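Local coordinates for protein pollen allergen Phl p 6 (Phleum pratense, PDB 6TRK) that is a grass pollen allergen built as an all-helical bundle, assigned to a ribonuclease-type pollen allergen family, though its biochemical role in the plant remains uncertain, at residues Glu6-Ile11 with Lys55-Leu59; Val14-Phe18 with Phe90-Leu94; Lys33-Phe37 with Lys82-Phe86. The protein carries 1 engineered substitution. One frame throughout, in Å; residues are numbered along the deposited sequence.

How the interactions relate
Four helices in a chain of 108 modelled residues illustrate how a bundle is closed by contacts between distant segments. From the N terminus, helix 2-23 supplies 6-11 to interaction 1 and then 14-18 to interaction 2; helix 30-55 follows with 33-37, used in interaction 3. The loop at 55-59 returns to 6-11 and closes interaction 1. Helix 82-98 then closes interaction 3 with 82-86 and, last, interaction 2 with 90-94. Interaction 3 is thus nested within interaction 2, while interaction 1 crosses both. Interactions 1 and 3 lie on opposite sides of the chain's centre, and interaction 2, between them, touches each by packing: I11 with L94, F18 with F37.

Interaction 1 of 3, residues Glu6-Ile11 with Lys55-Leu59; sequences EEQKLI and KAPQL
Helix against inter-helix loop is the arrangement here, at one end of a four-helix bundle. Segment 6-11 is regular helix within helix 2-23, with L10 N bonded to E6 O and I11 N to E7 O. Segment 55-59 takes the chain from helix 30-55 to helix 60-76: K55 is still helical, A56 breaks away at phi/psi -157/64, and residues 57-59 return to helical angles, with L59 N bonded to A56 O at 2.8 Å. The backbones come closest at E7 and A56, whose CA atoms are 6.3 Å apart. About 368 Å² is buried, both sides summed.

The apolar side of the helix faces the loop. L10 (m, t) places CD1 3.6 Å from A56 CB, and its CB lies 3.9 Å from CD2 of L59 (t, p). The next residue, I11, one turn beyond E7, brings CD1 to 4.2 Å from L59 CD1. L59 has the largest buried area of the contact, and its CD2 also approaches E7 O at 3.9 Å. L10 is seated further by D51 and A52 of helix 30-55, so helix 2-23 packs on both that helix and the loop leaving it.

Polar groups border this apolar patch. E6 (t, p) brings OE1 to 3.6 Å from K55 CD, and water 1 joins E6 OE1 (2.7 Å) to K55 NZ through a weak 3.4 Å bond. E7 (m, t) reaches out to Q58 (p, m), whose NE2 donates to E7 OE2 at 2.8 Å with an N-H...O angle of 154°.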
ATOM      1  N   GLU A   6     -18.160   1.459  -3.131  1.00 25.93           N
ATOM      2  CA  GLU A   6     -17.348   2.426  -2.395  1.00 26.25           C
ATOM      3  C   GLU A   6     -16.017   1.803  -1.959  1.00 22.70           C
ATOM      4  O   GLU A   6     -14.964   2.462  -2.052  1.00 23.36           O
ATOM      5  CB  GLU A   6     -18.127   2.975  -1.192  1.00 24.55           C
ATOM      6  CG  GLU A   6     -17.360   4.023  -0.372  1.00 59.63           C
ATOM      7  CD  GLU A   6     -16.881   5.210  -1.199  1.00114.10           C
ATOM      8  OE1 GLU A   6     -15.657   5.507  -1.203  1.00 31.28           O
ATOM      9  OE2 GLU A   6     -17.734   5.850  -1.843  1.00 42.50           O
ATOM     10  N   GLU A   7     -16.041   0.549  -1.493  1.00 23.68           N
ATOM     11  CA  GLU A   7     -14.798  -0.137  -1.143  1.00 22.37           C
ATOM     12  C   GLU A   7     -13.847  -0.193  -2.337  1.00 25.14           C
ATOM     13  O   GLU A   7     -12.646   0.044  -2.193  1.00 21.88           O
ATOM     14  CB  GLU A   7     -15.074  -1.549  -0.626  1.00 21.04           C
ATOM     15  CG  GLU A   7     -15.889  -1.583   0.645  1.00 26.19           C
ATOM     16  CD  GLU A   7     -16.300  -2.996   1.066  1.00 42.20           C
ATOM     17  OE1 GLU A   7     -15.975  -3.967   0.346  1.00 36.98           O
ATOM     18  OE2 GLU A   7     -16.958  -3.123   2.114  1.00 42.92           O
ATOM     19  N   GLN A   8     -14.359  -0.511  -3.523  1.00 22.38           N
ATOM     20  CA  GLN A   8     -13.480  -0.609  -4.690  1.00 19.50           C
ATOM     21  C   GLN A   8     -12.841   0.734  -5.028  1.00 18.50           C
ATOM     22  O   GLN A   8     -11.654   0.787  -5.401  1.00 22.80           O
ATOM     23  CB  GLN A   8     -14.265  -1.146  -5.883  1.00 27.50           C
ATOM     24  CG  GLN A   8     -14.443  -2.656  -5.889  1.00 38.30           C
ATOM     25  N   LYS A   9     -13.614   1.827  -4.944  1.00 21.37           N
ATOM     26  CA  LYS A   9     -13.047   3.148  -5.168  1.00 20.87           C
ATOM     27  C   LYS A   9     -11.933   3.462  -4.173  1.00 20.43           C
ATOM     28  O   LYS A   9     -10.903   4.029  -4.540  1.00 22.34           O
ATOM     29  CB  LYS A   9     -14.127   4.226  -5.049  1.00 33.53           C
ATOM     30  CG  LYS A   9     -15.042   4.370  -6.243  1.00 60.98           C
ATOM     31  N   LEU A  10     -12.145   3.140  -2.901  1.00 18.75           N
ATOM     32  CA  LEU A  10     -11.108   3.405  -1.903  1.00 18.09           C
ATOM     33  C   LEU A  10      -9.869   2.558  -2.162  1.00 18.40           C
ATOM     34  O   LEU A  10      -8.734   3.054  -2.052  1.00 16.42           O
ATOM     35  CB  LEU A  10     -11.661   3.167  -0.496  1.00 17.38           C
ATOM     36  CG  LEU A  10     -12.734   4.161  -0.029  1.00 19.91           C
ATOM     37  CD1 LEU A  10     -13.552   3.632   1.123  1.00 20.90           C
ATOM     38  CD2 LEU A  10     -12.095   5.481   0.366  1.00 29.40           C
ATOM     39  N   ILE A  11     -10.052   1.279  -2.516  1.00 17.49           N
ATOM     40  CA  ILE A  11      -8.893   0.433  -2.834  1.00 15.04           C
ATOM     41  C   ILE A  11      -8.128   1.019  -4.008  1.00 17.90           C
ATOM     42  O   ILE A  11      -6.893   1.074  -3.997  1.00 16.59           O
ATOM     43  CB  ILE A  11      -9.353  -1.016  -3.090  1.00 16.33           C
ATOM     44  CG1 ILE A  11      -9.754  -1.635  -1.759  1.00 16.52           C
ATOM     45  CG2 ILE A  11      -8.269  -1.836  -3.727  1.00 19.66           C
ATOM     46  CD1 ILE A  11     -10.583  -2.919  -1.949  1.00 19.76           C
ATOM     47  N   LYS A  55     -16.483   6.659   4.844  1.00 26.19           N
ATOM     48  CA  LYS A  55     -17.361   6.124   3.809  1.00 25.63           C
ATOM     49  C   LYS A  55     -17.522   4.605   3.806  1.00 28.20           C
ATOM     50  O   LYS A  55     -18.473   4.107   3.203  1.00 29.77           O
ATOM     51  CB  LYS A  55     -16.843   6.552   2.425  1.00 24.61           C
ATOM     52  CG  LYS A  55     -16.792   8.040   2.221  1.00 27.69           C
ATOM     53  CD  LYS A  55     -16.143   8.404   0.908  1.00 47.30           C
ATOM     54  CE  LYS A  55     -16.288   9.878   0.626  1.00 57.37           C
ATOM     55  NZ  LYS A  55     -15.054  10.366  -0.023  1.00 80.38           N
ATOM     56  N   ALA A  56     -16.597   3.848   4.404  1.00 25.91           N
ATOM     57  CA  ALA A  56     -16.669   2.394   4.324  1.00 21.61           C
ATOM     58  C   ALA A  56     -15.901   1.786   5.482  1.00 25.91           C
ATOM     59  O   ALA A  56     -14.882   1.102   5.284  1.00 23.88           O
ATOM     60  CB  ALA A  56     -16.108   1.886   3.002  1.00 25.04           C
ATOM     61  N   PRO A  57     -16.352   2.024   6.707  1.00 24.27           N
ATOM     62  CA  PRO A  57     -15.571   1.592   7.869  1.00 26.12           C
ATOM     63  C   PRO A  57     -15.336   0.097   7.932  1.00 29.75           C
ATOM     64  O   PRO A  57     -14.381  -0.320   8.594  1.00 25.04           O
ATOM     65  CB  PRO A  57     -16.397   2.092   9.067  1.00 35.62           C
ATOM     66  CG  PRO A  57     -17.733   2.511   8.506  1.00 31.55           C
ATOM     67  CD  PRO A  57     -17.533   2.833   7.068  1.00 34.43           C
ATOM     68  N   GLN A  58     -16.155  -0.719   7.254  1.00 26.91           N
ATOM     69  CA  GLN A  58     -15.920  -2.153   7.208  1.00 26.61           C
ATOM     70  C   GLN A  58     -14.618  -2.503   6.496  1.00 25.53           C
ATOM     71  O   GLN A  58     -14.080  -3.594   6.692  1.00 25.90           O
ATOM     72  CB  GLN A  58     -17.103  -2.843   6.507  1.00 33.11           C
ATOM     73  CG  GLN A  58     -17.219  -2.527   5.021  1.00 28.22           C
ATOM     74  CD  GLN A  58     -17.970  -1.212   4.682  1.00 22.00           C
ATOM     75  OE1 GLN A  58     -18.294  -0.372   5.552  1.00 23.81           O
ATOM     76  NE2 GLN A  58     -18.249  -1.034   3.393  1.00 32.50           N
ATOM     77  N   LEU A  59     -14.110  -1.606   5.654  1.00 21.11           N
ATOM     78  CA  LEU A  59     -12.855  -1.857   4.949  1.00 20.66           C
ATOM     79  C   LEU A  59     -11.638  -1.585   5.820  1.00 19.63           C
ATOM     80  O   LEU A  59     -10.536  -2.039   5.500  1.00 18.08           O
ATOM     81  CB  LEU A  59     -12.813  -0.984   3.700  1.00 20.01           C
ATOM     82  CG  LEU A  59     -11.665  -1.101   2.701  1.00 25.51           C
ATOM     83  CD1 LEU A  59     -11.650  -2.484   2.100  1.00 34.71           C
ATOM     84  CD2 LEU A  59     -11.833  -0.059   1.622  1.00 23.66           C
TER
HETATM   85  O   HOH W   1     -14.194   7.662  -1.871  1.00 36.12           O
HETATM   86  O   HOH W   2     -15.108  -4.785   3.627  1.00 40.92           O

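Interaction 2 of 3, residues Val14-Phe18 with Phe90-Leu94; sequences VNASF and FSEAL. With ZN (zinc ion), chain C.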
ATOM      1  N   VAL A  14      -6.167   4.075  -2.735  1.00 17.06           N
ATOM      2  CA  VAL A  14      -4.989   3.638  -1.972  1.00 11.97           C
ATOM      3  C   VAL A  14      -3.870   3.204  -2.901  1.00 13.02           C
ATOM      4  O   VAL A  14      -2.697   3.549  -2.707  1.00 12.56           O
ATOM      5  CB  VAL A  14      -5.397   2.482  -1.010  1.00 14.00           C
ATOM      6  CG1 VAL A  14      -4.162   1.808  -0.410  1.00 15.11           C
ATOM      7  CG2 VAL A  14      -6.286   2.967   0.100  1.00 15.92           C
ATOM      8  N   ASN A  15      -4.212   2.461  -3.956  1.00 12.47           N
ATOM      9  CA  ASN A  15      -3.190   1.989  -4.886  1.00 11.22           C
ATOM     10  C   ASN A  15      -2.546   3.134  -5.658  1.00 13.12           C
ATOM     11  O   ASN A  15      -1.327   3.163  -5.819  1.00 13.57           O
ATOM     12  CB  ASN A  15      -3.829   0.954  -5.816  1.00 14.95           C
ATOM     13  CG  ASN A  15      -2.838  -0.053  -6.314  1.00 23.23           C
ATOM     14  OD1 ASN A  15      -1.632  -0.000  -6.014  1.00 23.87           O
ATOM     15  ND2 ASN A  15      -3.339  -1.026  -7.063  1.00 35.38           N
ATOM     16  N   ALA A  16      -3.334   4.100  -6.089  1.00 14.16           N
ATOM     17  CA  ALA A  16      -2.793   5.230  -6.830  1.00 16.89           C
ATOM     18  C   ALA A  16      -1.846   6.059  -5.966  1.00 15.20           C
ATOM     19  O   ALA A  16      -0.789   6.483  -6.440  1.00 14.05           O
ATOM     20  CB  ALA A  16      -3.948   6.086  -7.372  1.00 17.83           C
ATOM     21  N   SER A  17      -2.211   6.294  -4.700  1.00 14.89           N
ATOM     22  CA  SER A  17      -1.303   7.028  -3.801  1.00 12.14           C
ATOM     23  C   SER A  17      -0.031   6.241  -3.524  1.00 12.78           C
ATOM     24  O   SER A  17       1.067   6.814  -3.432  1.00 13.56           O
ATOM     25  CB  SER A  17      -2.018   7.328  -2.498  1.00 13.57           C
ATOM     26  OG  SER A  17      -3.083   8.216  -2.680  1.00 14.76           O
ATOM     27  N   PHE A  18      -0.172   4.907  -3.354  1.00 12.54           N
ATOM     28  CA  PHE A  18       0.996   4.043  -3.194  1.00 13.40           C
ATOM     29  C   PHE A  18       1.931   4.137  -4.404  1.00 11.97           C
ATOM     30  O   PHE A  18       3.143   4.262  -4.250  1.00 12.67           O
ATOM     31  CB  PHE A  18       0.476   2.609  -2.926  1.00 11.08           C
ATOM     32  CG  PHE A  18       1.505   1.530  -3.048  1.00 13.27           C
ATOM     33  CD1 PHE A  18       2.548   1.416  -2.153  1.00 12.61           C
ATOM     34  CD2 PHE A  18       1.366   0.544  -4.039  1.00 17.13           C
ATOM     35  CE1 PHE A  18       3.463   0.347  -2.259  1.00 12.79           C
ATOM     36  CE2 PHE A  18       2.279  -0.514  -4.155  1.00 16.03           C
ATOM     37  CZ  PHE A  18       3.321  -0.618  -3.263  1.00 15.63           C
ATOM     38  N   PHE A  90       2.875  -4.960   0.242  1.00 10.00           N
ATOM     39  CA  PHE A  90       1.739  -4.054   0.131  1.00 10.36           C
ATOM     40  C   PHE A  90       0.911  -4.383  -1.115  1.00 10.04           C
ATOM     41  O   PHE A  90      -0.315  -4.537  -1.055  1.00 11.13           O
ATOM     42  CB  PHE A  90       2.218  -2.578   0.094  1.00 10.66           C
ATOM     43  CG  PHE A  90       1.080  -1.606   0.304  1.00 10.79           C
ATOM     44  CD1 PHE A  90       0.392  -1.114  -0.777  1.00 14.07           C
ATOM     45  CD2 PHE A  90       0.686  -1.223   1.582  1.00 12.74           C
ATOM     46  CE1 PHE A  90      -0.685  -0.250  -0.609  1.00 13.94           C
ATOM     47  CE2 PHE A  90      -0.399  -0.379   1.775  1.00 14.78           C
ATOM     48  CZ  PHE A  90      -1.074   0.112   0.652  1.00 14.91           C
ATOM     49  N   SER A  91       1.568  -4.514  -2.245  1.00  9.71           N
ATOM     50  CA  SER A  91       0.839  -4.765  -3.484  1.00 11.86           C
ATOM     51  C   SER A  91       0.142  -6.124  -3.472  1.00 15.78           C
ATOM     52  O   SER A  91      -1.000  -6.224  -3.914  1.00 13.95           O
ATOM     53  CB  SER A  91       1.784  -4.655  -4.667  1.00 15.47           C
ATOM     54  OG  SER A  91       2.862  -5.535  -4.603  1.00 17.05           O
ATOM     55  N   GLU A  92       0.802  -7.166  -2.943  1.00 11.70           N
ATOM     56  CA  GLU A  92       0.167  -8.490  -2.878  1.00 12.58           C
ATOM     57  C   GLU A  92      -0.989  -8.507  -1.886  1.00 11.01           C
ATOM     58  O   GLU A  92      -2.068  -9.063  -2.166  1.00 11.72           O
ATOM     59  CB  GLU A  92       1.189  -9.596  -2.548  1.00 12.11           C
ATOM     60  CG  GLU A  92       2.120  -9.922  -3.727  1.00 11.84           C
ATOM     61  CD  GLU A  92       2.899 -11.177  -3.629  1.00 15.48           C
ATOM     62  OE1 GLU A  92       3.629 -11.449  -4.624  1.00 14.38           O
ATOM     63  OE2 GLU A  92       2.852 -11.884  -2.604  1.00 15.84           O
ATOM     64  N   ALA A  93      -0.804  -7.919  -0.709  1.00 11.73           N
ATOM     65  CA  ALA A  93      -1.885  -7.941   0.275  1.00 12.16           C
ATOM     66  C   ALA A  93      -3.083  -7.122  -0.188  1.00 10.06           C
ATOM     67  O   ALA A  93      -4.223  -7.503   0.061  1.00 12.28           O
ATOM     68  CB  ALA A  93      -1.353  -7.447   1.621  1.00 11.04           C
ATOM     69  N   LEU A  94      -2.851  -6.024  -0.917  1.00 11.21           N
ATOM     70  CA  LEU A  94      -3.969  -5.254  -1.439  1.00 10.15           C
ATOM     71  C   LEU A  94      -4.770  -6.062  -2.453  1.00 12.65           C
ATOM     72  O   LEU A  94      -6.002  -5.992  -2.479  1.00 15.03           O
ATOM     73  CB  LEU A  94      -3.454  -3.945  -2.050  1.00 14.08           C
ATOM     74  CG  LEU A  94      -4.538  -2.888  -2.309  1.00 18.36           C
ATOM     75  CD1 LEU A  94      -5.184  -2.381  -1.010  1.00 21.92           C
ATOM     76  CD2 LEU A  94      -3.974  -1.667  -3.103  1.00 20.04           C
TER
HETATM   77 ZN    ZN C 201       4.584 -13.169  -4.698  1.00 15.42          ZN
HETATM   78  O   HOH W   3       6.327 -13.054  -3.757  1.00 16.90           O
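Two phenylalanines, F90 and F18, bury the most surface in this contact, 73 and 68 Å², and L94 follows with 52 Å². They show how aromatic side chains can fill the space between well-separated antiparallel helices: the axes of 14-18 and 90-94 pass 11.6 Å apart at 171°, and the nearest CA pair, N15 with S91, is still 8.0 Å apart.

F90 reaches across from the second helix. Its CD1 lies over one face of the F18 ring, 3.6 Å from F18 CD1. With centroids 4.5 Å apart and planes at 36°, the two rings meet obliquely. The far tip of F90 continues to V14, where CZ is 3.7 Å from V14 CG1, placed at the edge of the F90 ring. F18 in turn extends to S91, its CE2 4.2 Å from S91 CB; the hydroxyl of S91 is turned to its own helix, bonded to V87 O and L88 O.

L94, one turn beyond F90, carries the packing on: its CD1 lies 4.4 Å from V14 CG1 in an apolar contact, while its CD2 lies against the carboxamide of N15, 3.8 Å from N15 CG. The other side of this helix serves a metal: E92 OE1 binds zinc at 2.0 Å, with water 3 also at 2.0 Å and H104 completing the protein ligands seen.

Near the centre of the four-helix bundle, the pair is enclosed by the other two helices. Helix 30-55 presents F41 edge-to-face with F90, F37 against F18 and N48 against V14, while helix 60-76 packs V66 and A70 onto F90.

Interaction 3 of 3, residues Lys33-Phe37 with Lys82-Phe86; sequences KYKTF and KYEAF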
ATOM      1  N   LYS A  33      16.007   5.284  -0.302  1.00 17.03           N
ATOM      2  CA  LYS A  33      14.711   5.058  -0.939  1.00 17.51           C
ATOM      3  C   LYS A  33      13.613   4.744   0.077  1.00 17.04           C
ATOM      4  O   LYS A  33      12.499   5.279  -0.009  1.00 16.51           O
ATOM      5  CB  LYS A  33      14.810   3.925  -1.956  1.00 17.78           C
ATOM      6  CG  LYS A  33      15.549   4.289  -3.267  1.00 19.31           C
ATOM      7  CD  LYS A  33      15.502   3.101  -4.231  1.00 21.85           C
ATOM      8  CE  LYS A  33      16.460   3.299  -5.420  1.00 23.75           C
ATOM      9  NZ  LYS A  33      15.908   4.334  -6.279  1.00 27.37           N
ATOM     10  N   TYR A  34      13.885   3.859   1.040  1.00 16.90           N
ATOM     11  CA  TYR A  34      12.789   3.476   1.921  1.00 15.50           C
ATOM     12  C   TYR A  34      12.298   4.657   2.756  1.00 15.66           C
ATOM     13  O   TYR A  34      11.077   4.856   2.901  1.00 14.65           O
ATOM     14  CB  TYR A  34      13.178   2.307   2.819  1.00 16.13           C
ATOM     15  CG  TYR A  34      12.029   1.897   3.705  1.00 13.09           C
ATOM     16  CD1 TYR A  34      10.826   1.494   3.166  1.00 15.30           C
ATOM     17  CD2 TYR A  34      12.145   1.946   5.093  1.00 19.94           C
ATOM     18  CE1 TYR A  34       9.779   1.144   3.948  1.00 18.53           C
ATOM     19  CE2 TYR A  34      11.068   1.581   5.884  1.00 21.78           C
ATOM     20  CZ  TYR A  34       9.901   1.183   5.291  1.00 19.31           C
ATOM     21  OH  TYR A  34       8.815   0.809   6.066  1.00 22.54           O
ATOM     22  N   LYS A  35      13.226   5.447   3.320  1.00 15.51           N
ATOM     23  CA  LYS A  35      12.830   6.588   4.140  1.00 17.93           C
ATOM     24  C   LYS A  35      12.054   7.613   3.329  1.00 18.10           C
ATOM     25  O   LYS A  35      11.087   8.203   3.827  1.00 15.34           O
ATOM     26  CB  LYS A  35      14.061   7.225   4.772  1.00 21.53           C
ATOM     27  CG  LYS A  35      13.788   8.357   5.733  1.00 44.88           C
ATOM     28  CD  LYS A  35      15.072   9.165   6.100  1.00 60.70           C
ATOM     29  CE  LYS A  35      16.412   8.464   5.766  1.00128.51           C
ATOM     30  NZ  LYS A  35      17.086   8.907   4.481  1.00 34.48           N
ATOM     31  N   THR A  36      12.467   7.834   2.070  1.00 16.30           N
ATOM     32  CA  THR A  36      11.767   8.758   1.184  1.00 14.75           C
ATOM     33  C   THR A  36      10.372   8.248   0.855  1.00 14.82           C
ATOM     34  O   THR A  36       9.378   8.986   0.961  1.00 13.20           O
ATOM     35  CB  THR A  36      12.603   8.963  -0.086  1.00 16.34           C
ATOM     36  OG1 THR A  36      13.863   9.611   0.234  1.00 17.41           O
ATOM     37  CG2 THR A  36      11.846   9.769  -1.132  1.00 19.43           C
ATOM     38  N   PHE A  37      10.280   6.976   0.465  1.00 14.78           N
ATOM     39  CA  PHE A  37       8.987   6.375   0.151  1.00 13.82           C
ATOM     40  C   PHE A  37       8.046   6.442   1.352  1.00 11.32           C
ATOM     41  O   PHE A  37       6.867   6.811   1.238  1.00 13.93           O
ATOM     42  CB  PHE A  37       9.197   4.903  -0.274  1.00 15.07           C
ATOM     43  CG  PHE A  37       7.954   4.086  -0.183  1.00 13.71           C
ATOM     44  CD1 PHE A  37       7.040   4.086  -1.211  1.00 13.25           C
ATOM     45  CD2 PHE A  37       7.659   3.352   0.939  1.00 12.37           C
ATOM     46  CE1 PHE A  37       5.871   3.362  -1.144  1.00 14.01           C
ATOM     47  CE2 PHE A  37       6.457   2.649   1.044  1.00 12.44           C
ATOM     48  CZ  PHE A  37       5.582   2.641   0.006  1.00 13.54           C
ATOM     49  N   LYS A  82      14.603  -3.198   2.497  1.00 15.39           N
ATOM     50  CA  LYS A  82      13.362  -2.732   3.106  1.00 12.42           C
ATOM     51  C   LYS A  82      12.381  -2.182   2.078  1.00 14.30           C
ATOM     52  O   LYS A  82      11.173  -2.440   2.168  1.00 12.54           O
ATOM     53  CB  LYS A  82      13.680  -1.656   4.160  1.00 15.60           C
ATOM     54  CG  LYS A  82      14.438  -2.198   5.337  1.00 18.10           C
ATOM     55  CD  LYS A  82      14.704  -1.134   6.380  1.00 16.92           C
ATOM     56  CE  LYS A  82      15.362  -1.729   7.616  1.00 21.08           C
ATOM     57  NZ  LYS A  82      14.411  -2.636   8.379  1.00 22.55           N
ATOM     58  N   TYR A  83      12.863  -1.402   1.102  1.00 13.42           N
ATOM     59  CA  TYR A  83      11.923  -0.787   0.177  1.00 12.41           C
ATOM     60  C   TYR A  83      11.209  -1.846  -0.651  1.00 13.14           C
ATOM     61  O   TYR A  83       9.979  -1.860  -0.739  1.00 12.79           O
ATOM     62  CB  TYR A  83      12.641   0.255  -0.705  1.00 13.32           C
ATOM     63  CG  TYR A  83      11.772   0.850  -1.794  1.00 13.04           C
ATOM     64  CD1 TYR A  83      10.624   1.537  -1.507  1.00 17.43           C
ATOM     65  CD2 TYR A  83      12.148   0.731  -3.127  1.00 18.24           C
ATOM     66  CE1 TYR A  83       9.830   2.074  -2.517  1.00 15.15           C
ATOM     67  CE2 TYR A  83      11.364   1.253  -4.146  1.00 20.18           C
ATOM     68  CZ  TYR A  83      10.205   1.925  -3.828  1.00 12.78           C
ATOM     69  OH  TYR A  83       9.421   2.442  -4.840  1.00 18.31           O
ATOM     70  N   GLU A  84      11.966  -2.774  -1.225  1.00 14.02           N
ATOM     71  CA  GLU A  84      11.294  -3.810  -2.019  1.00 16.88           C
ATOM     72  C   GLU A  84      10.432  -4.728  -1.157  1.00 13.79           C
ATOM     73  O   GLU A  84       9.369  -5.159  -1.614  1.00 14.93           O
ATOM     74  CB  GLU A  84      12.314  -4.595  -2.810  1.00 18.41           C
ATOM     75  CG  GLU A  84      13.049  -3.715  -3.866  1.00 31.42           C
ATOM     76  CD  GLU A  84      12.146  -3.200  -5.003  1.00 46.43           C
ATOM     77  OE1 GLU A  84      11.090  -3.811  -5.293  1.00 41.44           O
ATOM     78  OE2 GLU A  84      12.508  -2.179  -5.625  1.00 54.50           O
ATOM     79  N   ALA A  85      10.812  -4.964   0.106  1.00 12.79           N
ATOM     80  CA  ALA A  85       9.965  -5.766   0.979  1.00 12.43           C
ATOM     81  C   ALA A  85       8.625  -5.092   1.228  1.00 15.58           C
ATOM     82  O   ALA A  85       7.580  -5.747   1.216  1.00 14.71           O
ATOM     83  CB  ALA A  85      10.639  -6.036   2.319  1.00 13.40           C
ATOM     84  N   PHE A  86       8.633  -3.774   1.465  1.00 12.01           N
ATOM     85  CA  PHE A  86       7.367  -3.077   1.625  1.00 11.82           C
ATOM     86  C   PHE A  86       6.496  -3.175   0.370  1.00 11.53           C
ATOM     87  O   PHE A  86       5.299  -3.529   0.445  1.00 10.77           O
ATOM     88  CB  PHE A  86       7.604  -1.596   1.960  1.00 12.19           C
ATOM     89  CG  PHE A  86       6.349  -0.884   2.434  1.00 10.91           C
ATOM     90  CD1 PHE A  86       5.350  -0.514   1.555  1.00  9.36           C
ATOM     91  CD2 PHE A  86       6.173  -0.576   3.778  1.00 10.41           C
ATOM     92  CE1 PHE A  86       4.194   0.109   1.973  1.00 12.15           C
ATOM     93  CE2 PHE A  86       5.023   0.107   4.197  1.00 11.80           C
ATOM     94  CZ  PHE A  86       4.038   0.434   3.290  1.00 13.34           C
TER
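K82 opens the second segment by laying its CB over the face of the Y34 ring, a CH-pi contact 4.2 Å from the ring centroid and 22° off its normal. The rest of the lysine leads away, and NZ bonds to the carbonyls of A77 and A74.

Y83 comes next, where the backbones are closest: the CA atoms of Y34 and Y83 are only 4.7 Å apart, and their CB atoms 4.1 Å. Both tyrosines take the t rotamer, and Y83 sends its ring past helix 33-37, so that its edge meets the face of F37 in an offset edge-to-face pair (centroids 5.4 Å apart, planes at 62°, CE1 3.6 Å from F37 CG). On the outer side K33 CD lies 4.3 Å from Y83 CD2, before K33 NZ turns to T25 O and V28 O.

In this four-helix bundle the two short segments cross at 48°, their axes 9.2 Å apart at closest approach; the start of helix 82-98 bears on the early turns of helix 30-55, and F37, Y83 and F86 form an aromatic cluster between them.

F86, a turn beyond K82, presents its face to the edge of F37 (centroids 4.9 Å apart, planes at 64°), with CD1 3.4 Å from F37 CE2. Its CD2 sits 3.8 Å from Y34 OH, and F41 meets the F86 ring edge-to-face from further along helix 30-55.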